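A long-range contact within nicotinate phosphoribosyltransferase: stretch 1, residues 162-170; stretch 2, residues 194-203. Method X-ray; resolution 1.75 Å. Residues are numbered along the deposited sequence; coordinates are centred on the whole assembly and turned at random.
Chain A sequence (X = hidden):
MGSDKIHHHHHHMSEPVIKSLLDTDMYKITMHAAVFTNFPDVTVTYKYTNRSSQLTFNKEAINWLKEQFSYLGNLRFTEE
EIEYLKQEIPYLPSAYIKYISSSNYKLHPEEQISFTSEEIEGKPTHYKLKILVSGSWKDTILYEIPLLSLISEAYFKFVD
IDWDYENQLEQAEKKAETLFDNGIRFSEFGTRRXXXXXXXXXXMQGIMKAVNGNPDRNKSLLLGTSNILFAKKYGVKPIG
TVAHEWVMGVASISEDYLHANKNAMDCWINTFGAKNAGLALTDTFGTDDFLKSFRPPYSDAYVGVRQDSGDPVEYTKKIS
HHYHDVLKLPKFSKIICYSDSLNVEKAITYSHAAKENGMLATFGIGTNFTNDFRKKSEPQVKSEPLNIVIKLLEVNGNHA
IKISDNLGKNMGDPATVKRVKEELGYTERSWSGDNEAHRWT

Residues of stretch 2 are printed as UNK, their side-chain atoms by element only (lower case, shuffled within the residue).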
ATOM      1  N   ASP A 162      -7.988  23.756  -8.911  1.00  4.15           N
ATOM      2  CA  ASP A 162      -7.811  24.837  -7.928  1.00  5.03           C
ATOM      3  C   ASP A 162      -6.760  24.515  -6.850  1.00  4.57           C
ATOM      4  O   ASP A 162      -7.092  24.227  -5.700  1.00  5.09           O
ATOM      5  CB  ASP A 162      -9.144  25.123  -7.290  1.00  6.31           C
ATOM      6  CG  ASP A 162      -9.132  26.390  -6.425  1.00  5.31           C
ATOM      7  OD1 ASP A 162      -8.109  27.137  -6.406  1.00  7.64           O
ATOM      8  OD2 ASP A 162     -10.143  26.586  -5.742  1.00 12.61           O
ATOM      9  N   TRP A 163      -5.491  24.530  -7.271  1.00  5.45           N
ATOM     10  CA  TRP A 163      -4.371  24.133  -6.437  1.00  5.34           C
ATOM     11  C   TRP A 163      -3.142  24.383  -7.283  1.00  3.94           C
ATOM     12  O   TRP A 163      -3.236  24.538  -8.497  1.00  3.89           O
ATOM     13  CB  TRP A 163      -4.451  22.647  -6.051  1.00  2.00           C
ATOM     14  CG  TRP A 163      -4.385  21.660  -7.215  1.00  2.00           C
ATOM     15  CD1 TRP A 163      -5.427  21.222  -7.967  1.00  2.00           C
ATOM     16  CD2 TRP A 163      -3.220  21.021  -7.739  1.00  5.89           C
ATOM     17  NE1 TRP A 163      -4.986  20.357  -8.926  1.00  2.00           N
ATOM     18  CE2 TRP A 163      -3.633  20.230  -8.832  1.00  2.00           C
ATOM     19  CE3 TRP A 163      -1.849  21.039  -7.389  1.00  2.08           C
ATOM     20  CZ2 TRP A 163      -2.748  19.455  -9.573  1.00  3.89           C
ATOM     21  CZ3 TRP A 163      -0.974  20.264  -8.105  1.00  6.55           C
ATOM     22  CH2 TRP A 163      -1.426  19.475  -9.203  1.00  4.45           C
ATOM     23  N   ASP A 164      -1.983  24.390  -6.653  1.00  3.54           N
ATOM     24  CA  ASP A 164      -0.729  24.451  -7.386  1.00  5.37           C
ATOM     25  C   ASP A 164       0.386  23.823  -6.532  1.00  7.13           C
ATOM     26  O   ASP A 164       0.121  23.245  -5.467  1.00  4.05           O
ATOM     27  CB  ASP A 164      -0.375  25.899  -7.777  1.00  8.77           C
ATOM     28  CG  ASP A 164      -0.161  26.807  -6.570  1.00 12.48           C
ATOM     29  OD1 ASP A 164       0.276  26.322  -5.495  1.00  8.10           O
ATOM     30  OD2 ASP A 164      -0.444  28.021  -6.689  1.00 15.02           O
ATOM     31  N   TYR A 165       1.616  23.905  -7.017  1.00  2.64           N
ATOM     32  CA  TYR A 165       2.739  23.193  -6.360  1.00  3.46           C
ATOM     33  C   TYR A 165       3.553  24.050  -5.419  1.00  5.97           C
ATOM     34  O   TYR A 165       4.527  23.575  -4.849  1.00  6.54           O
ATOM     35  CB  TYR A 165       3.678  22.586  -7.410  1.00  7.37           C
ATOM     36  CG  TYR A 165       3.115  21.440  -8.191  1.00  5.84           C
ATOM     37  CD1 TYR A 165       3.116  20.166  -7.671  1.00  3.84           C
ATOM     38  CD2 TYR A 165       2.636  21.615  -9.487  1.00  4.96           C
ATOM     39  CE1 TYR A 165       2.609  19.089  -8.372  1.00  6.33           C
ATOM     40  CE2 TYR A 165       2.134  20.517 -10.219  1.00 10.74           C
ATOM     41  CZ  TYR A 165       2.139  19.256  -9.644  1.00  4.12           C
ATOM     42  OH  TYR A 165       1.673  18.164 -10.304  1.00  4.38           O
ATOM     43  N   GLU A 166       3.131  25.295  -5.192  1.00  4.36           N
ATOM     44  CA  GLU A 166       3.889  26.216  -4.379  1.00  5.40           C
ATOM     45  C   GLU A 166       4.066  25.645  -2.996  1.00  7.40           C
ATOM     46  O   GLU A 166       3.122  25.124  -2.408  1.00  6.69           O
ATOM     47  CB  GLU A 166       3.199  27.564  -4.295  1.00  8.35           C
ATOM     48  CG  GLU A 166       3.168  28.277  -5.665  1.00 15.73           C
ATOM     49  CD  GLU A 166       4.571  28.507  -6.258  1.00 30.41           C
ATOM     50  OE1 GLU A 166       5.355  29.300  -5.664  1.00 28.25           O
ATOM     51  OE2 GLU A 166       4.878  27.879  -7.307  1.00 29.68           O
ATOM     52  N   ASN A 167       5.307  25.711  -2.539  1.00  6.21           N
ATOM     53  CA  ASN A 167       5.708  25.309  -1.195  1.00  7.72           C
ATOM     54  C   ASN A 167       5.616  23.805  -0.880  1.00  3.64           C
ATOM     55  O   ASN A 167       5.763  23.431   0.297  1.00  4.51           O
ATOM     56  CB  ASN A 167       4.955  26.109  -0.140  1.00  6.78           C
ATOM     57  CG  ASN A 167       5.255  27.608  -0.225  1.00 20.05           C
ATOM     58  OD1 ASN A 167       6.424  28.022  -0.140  1.00 29.01           O
ATOM     59  ND2 ASN A 167       4.213  28.417  -0.438  1.00 38.48           N
ATOM     60  N   GLN A 168       5.361  22.956  -1.886  1.00  2.77           N
ATOM     61  CA  GLN A 168       5.282  21.486  -1.662  1.00  4.38           C
ATOM     62  C   GLN A 168       6.620  20.941  -1.152  1.00  4.39           C
ATOM     63  O   GLN A 168       6.706  20.217  -0.130  1.00  3.07           O
ATOM     64  CB  GLN A 168       4.864  20.757  -2.934  1.00  2.00           C
ATOM     65  CG  GLN A 168       3.353  20.840  -3.202  1.00  2.00           C
ATOM     66  CD  GLN A 168       2.552  20.203  -2.079  1.00  4.26           C
ATOM     67  OE1 GLN A 168       2.916  19.104  -1.663  1.00  6.54           O
ATOM     68  NE2 GLN A 168       1.447  20.864  -1.608  1.00  3.59           N
ATOM     69  N   LEU A 169       7.700  21.352  -1.783  1.00  4.50           N
ATOM     70  CA  LEU A 169       9.002  20.846  -1.298  1.00  4.95           C
ATOM     71  C   LEU A 169       9.284  21.280   0.166  1.00  4.32           C
ATOM     72  O   LEU A 169       9.648  20.453   1.008  1.00  4.30           O
ATOM     73  CB  LEU A 169      10.104  21.306  -2.244  1.00  4.73           C
ATOM     74  CG  LEU A 169      11.539  20.801  -2.029  1.00  4.00           C
ATOM     75  CD1 LEU A 169      12.240  21.130  -3.346  1.00  7.27           C
ATOM     76  CD2 LEU A 169      12.214  21.481  -0.849  1.00  5.60           C
ATOM     77  N   GLU A 170       9.117  22.579   0.437  1.00  5.60           N
ATOM     78  CA  GLU A 170       9.337  23.165   1.754  1.00  5.00           C
ATOM     79  C   GLU A 170       8.446  22.559   2.855  1.00  2.90           C
ATOM     80  O   GLU A 170       8.897  22.354   4.003  1.00  2.00           O
ATOM     81  CB  GLU A 170       9.082  24.665   1.653  1.00  6.41           C
ATOM     82  CG  GLU A 170      10.108  25.433   0.788  1.00 13.96           C
ATOM     83  CD  GLU A 170       9.948  25.321  -0.754  1.00 16.05           C
ATOM     84  OE1 GLU A 170       8.955  24.783  -1.313  1.00  7.89           O
ATOM     85  OE2 GLU A 170      10.889  25.793  -1.442  1.00 22.11           O
ATOM     86  N   UNK A 194      -1.050   9.934  -4.386  1.00  3.70           N
ATOM     87  CA  UNK A 194      -0.373  11.126  -4.755  1.00  5.23           C
ATOM     88  C   UNK A 194      -1.266  11.991  -5.667  1.00  6.19           C
ATOM     89  O   UNK A 194      -2.032  11.481  -6.522  1.00  5.56           O
ATOM     90  c   UNK A 194       2.134   9.534  -7.210  1.00  5.75           C
ATOM     91  n   UNK A 194       2.831   7.842 -10.386  1.00  5.03           N
ATOM     92  n   UNK A 194       4.005   7.738  -8.397  1.00  5.18           N
ATOM     93  n   UNK A 194       2.095   9.057  -8.577  1.00  2.63           N
ATOM     94  c   UNK A 194       2.991   8.230  -9.120  1.00  5.36           C
ATOM     95  c   UNK A 194       0.792  10.191  -6.794  1.00  4.07           C
ATOM     96  c   UNK A 194       0.945  10.822  -5.455  1.00  5.23           C
ATOM     97  N   UNK A 195      -1.119  13.296  -5.508  1.00  3.53           N
ATOM     98  CA  UNK A 195      -1.836  14.233  -6.371  1.00  3.23           C
ATOM     99  C   UNK A 195      -1.347  14.142  -7.833  1.00  3.49           C
ATOM    100  O   UNK A 195      -2.150  14.281  -8.814  1.00  4.86           O
ATOM    101  c   UNK A 195      -2.526  16.587  -6.704  1.00  2.00           C
ATOM    102  n   UNK A 195      -5.063  19.465  -4.862  1.00  3.20           N
ATOM    103  n   UNK A 195      -5.490  17.864  -3.313  1.00  2.00           N
ATOM    104  c   UNK A 195      -2.956  17.844  -5.953  1.00  5.36           C
ATOM    105  c   UNK A 195      -1.732  15.647  -5.826  1.00  2.47           C
ATOM    106  c   UNK A 195      -4.785  18.289  -4.345  1.00  2.00           C
ATOM    107  n   UNK A 195      -3.854  17.497  -4.865  1.00  2.78           N
ATOM    108  N   UNK A 196      -0.050  13.816  -7.962  1.00  3.37           N
ATOM    109  CA  UNK A 196       0.593  13.605  -9.235  1.00  3.96           C
ATOM    110  C   UNK A 196       1.976  12.980  -8.978  1.00  3.38           C
ATOM    111  O   UNK A 196       2.490  13.012  -7.856  1.00  2.00           O
ATOM    112  c   UNK A 196       0.777  14.916  -9.985  1.00  5.62           C
ATOM    113  o   UNK A 196       1.707  15.762  -9.315  1.00  3.59           O
ATOM    114  N   UNK A 197       2.551  12.420 -10.026  1.00  3.13           N
ATOM    115  CA  UNK A 197       3.962  11.940  -9.982  1.00  4.14           C
ATOM    116  C   UNK A 197       4.896  13.074  -9.572  1.00  3.97           C
ATOM    117  O   UNK A 197       5.707  12.908  -8.680  1.00  4.75           O
ATOM    118  c   UNK A 197       5.929  10.411 -12.919  1.00  7.39           C
ATOM    119  c   UNK A 197       5.770  10.851 -11.470  1.00  7.06           C
ATOM    120  c   UNK A 197       6.056   9.728 -10.552  1.00  7.87           C
ATOM    121  c   UNK A 197       4.333  11.372 -11.332  1.00  7.35           C
ATOM    122  N   UNK A 198       4.664  14.262 -10.135  1.00  4.47           N
ATOM    123  CA  UNK A 198       5.470  15.421  -9.826  1.00  4.12           C
ATOM    124  C   UNK A 198       5.353  15.771  -8.349  1.00  3.81           C
ATOM    125  O   UNK A 198       6.355  16.161  -7.756  1.00  5.34           O
ATOM    126  c   UNK A 198       5.808  20.312 -10.803  1.00 15.16           C
ATOM    127  n   UNK A 198       5.822  21.378 -11.876  1.00 18.14           N
ATOM    128  c   UNK A 198       5.732  17.862 -10.356  1.00  4.95           C
ATOM    129  c   UNK A 198       5.061  16.591 -10.692  1.00  5.49           C
ATOM    130  c   UNK A 198       5.374  18.962 -11.323  1.00 10.88           C
ATOM    131  N   UNK A 199       4.152  15.660  -7.767  1.00  4.19           N
ATOM    132  CA  UNK A 199       3.928  15.990  -6.334  1.00  4.34           C
ATOM    133  C   UNK A 199       4.788  15.092  -5.478  1.00  5.63           C
ATOM    134  O   UNK A 199       5.445  15.529  -4.538  1.00  4.92           O
ATOM    135  c   UNK A 199       2.433  15.838  -5.922  1.00  4.93           C
ATOM    136  N   UNK A 200       4.742  13.811  -5.775  1.00  2.29           N
ATOM    137  CA  UNK A 200       5.559  12.873  -5.007  1.00  2.00           C
ATOM    138  C   UNK A 200       7.067  13.149  -5.177  1.00  2.00           C
ATOM    139  O   UNK A 200       7.801  13.127  -4.207  1.00  2.00           O
ATOM    140  c   UNK A 200       5.339   8.972  -4.690  1.00  6.25           C
ATOM    141  o   UNK A 200       4.922   8.672  -5.770  1.00  6.92           O
ATOM    142  n   UNK A 200       5.397   8.095  -3.665  1.00  6.27           N
ATOM    143  c   UNK A 200       5.917  10.353  -4.484  1.00  2.90           C
ATOM    144  c   UNK A 200       5.180  11.424  -5.342  1.00  3.89           C
ATOM    145  N   UNK A 201       7.513  13.432  -6.392  1.00  2.00           N
ATOM    146  CA  UNK A 201       8.898  13.817  -6.612  1.00  3.04           C
ATOM    147  C   UNK A 201       9.342  15.058  -5.803  1.00  4.18           C
ATOM    148  O   UNK A 201      10.440  15.099  -5.224  1.00  4.45           O
ATOM    149  o   UNK A 201      10.928  15.454  -8.691  1.00  9.78           O
ATOM    150  c   UNK A 201       9.156  14.028  -8.087  1.00  4.46           C
ATOM    151  c   UNK A 201      10.628  14.311  -8.364  1.00  6.96           C
ATOM    152  o   UNK A 201      11.462  13.378  -8.221  1.00  7.77           O
ATOM    153  N   UNK A 202       8.461  16.061  -5.734  1.00  2.00           N
ATOM    154  CA  UNK A 202       8.779  17.262  -4.959  1.00  3.36           C
ATOM    155  C   UNK A 202       8.870  16.972  -3.476  1.00  3.71           C
ATOM    156  O   UNK A 202       9.760  17.488  -2.818  1.00  4.53           O
ATOM    157  c   UNK A 202       9.154  19.833  -6.626  1.00 10.53           C
ATOM    158  c   UNK A 202       7.763  18.372  -5.203  1.00  4.37           C
ATOM    159  c   UNK A 202       6.620  19.946  -6.659  1.00  5.17           C
ATOM    160  c   UNK A 202       7.851  19.070  -6.545  1.00  5.97           C
ATOM    161  N   UNK A 203       7.979  16.138  -2.936  1.00  3.63           N
ATOM    162  CA  UNK A 203       8.059  15.774  -1.515  1.00  2.66           C
ATOM    163  C   UNK A 203       9.289  14.890  -1.221  1.00  3.06           C
ATOM    164  O   UNK A 203       9.914  15.037  -0.184  1.00  2.58           O
ATOM    165  c   UNK A 203       6.314  13.934  -1.377  1.00  4.32           C
ATOM    166  c   UNK A 203       5.636  16.371  -1.166  1.00  4.31           C
ATOM    167  c   UNK A 203       6.702  15.314  -0.919  1.00  3.89           C
ATOM    168  c   UNK A 203       6.988  12.838  -0.587  1.00  6.45           C
TER
HETATM  169  O   HOH W   1       4.019  17.817  -3.925  1.00 10.11           O

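Position 194 carries seven side-chain atoms: three carbons in a row, a nitrogen, then a carbon bearing two more nitrogens. That guanidinium pattern identifies Arg-194. It lies out of reach of stretch 1, and its NH1 instead donates to a side-chain oxygen of position 200 at 2.9 Å.

Position 195 repeats the same pattern of three carbons, one nitrogen and a terminal carbon with two nitrogens, but here the chain lies over the ring of Trp-163. It is Arg-195. Its CD sits 3.5 Å from the centroid of the six-membered ring of Trp-163, 7° off the normal, a CH-pi contact. Its CZ lies 4.6 Å from the centroid of the five-membered ring, 16° off the normal, which places the cation over the face. The closest pair, Arg-195 NH1 to Trp-163 CG, is 3.3 Å.

Position 196 has one carbon and one oxygen, and the oxygen is 2.6 Å from Tyr-165 OH. A two-atom hydroxyl side chain means Ser-196. The Ser-196 OG to Tyr-165 OH hydrogen bond lies near the plane of the tyrosine ring. The same OG accepts from the backbone N of position 199 at 2.9 Å (N-H...acceptor angle 149°), capping the helix that begins at the next residue.

Position 197 shows four carbons, forked at the second: Leu-197. Its CA-to-CB bond points away from stretch 1, and it makes no contact there.

Position 198 is four carbons in a row ending in nitrogen, lying over one face of the Tyr-165 ring, hence Lys-198, with all four chi angles t. The extended chain crosses that face: Lys-198 CE is 3.7 Å from the ring centroid, 12° off the normal, while NZ is 4.5 Å from that centroid and off-centre at 31°, a cation-pi contact.

Position 199 has a single carbon, beside the Tyr-165 ring, so it is Ala-199; its CB is 4.1 Å from Tyr-165 CE1.

Position 200 has three carbons, the third carrying one oxygen and one nitrogen: Gln-200, which accepts the Arg-194 bond through OE1 and does not reach stretch 1. Position 201 has two carbons, the second with two oxygens: Asp-201, likewise out of reach.

Position 202, four carbons forked at the second and packed on Tyr-165 and Gln-168, is Leu-202. Its CD1 is 3.7 Å from Tyr-165 CD1 and 4.2 Å from Gln-168 CB. Position 203, four carbons forked at the first with one two-carbon arm, near Gln-168 OE1, is Ile-203; its CG2 is 3.9 Å from Gln-168 OE1.

The contact, burying 518 Å² in total, centres on Tyr-165, which has the largest covered area. Its hydroxyl reaches the cap residue Ser-196, Lys-198 covers a face, and Ala-199 and Leu-202 add apolar contact. Arg-195 on Trp-163 forms a second aromatic contact. Toward the other end, water 1 donates to Gln-168 OE1 and Ala-199 O, both at 2.8 Å, while Leu-169 CA approaches Leu-202 O at 3.8 Å.

Stretch 2, residues 194-203: RRSLKAQDLI
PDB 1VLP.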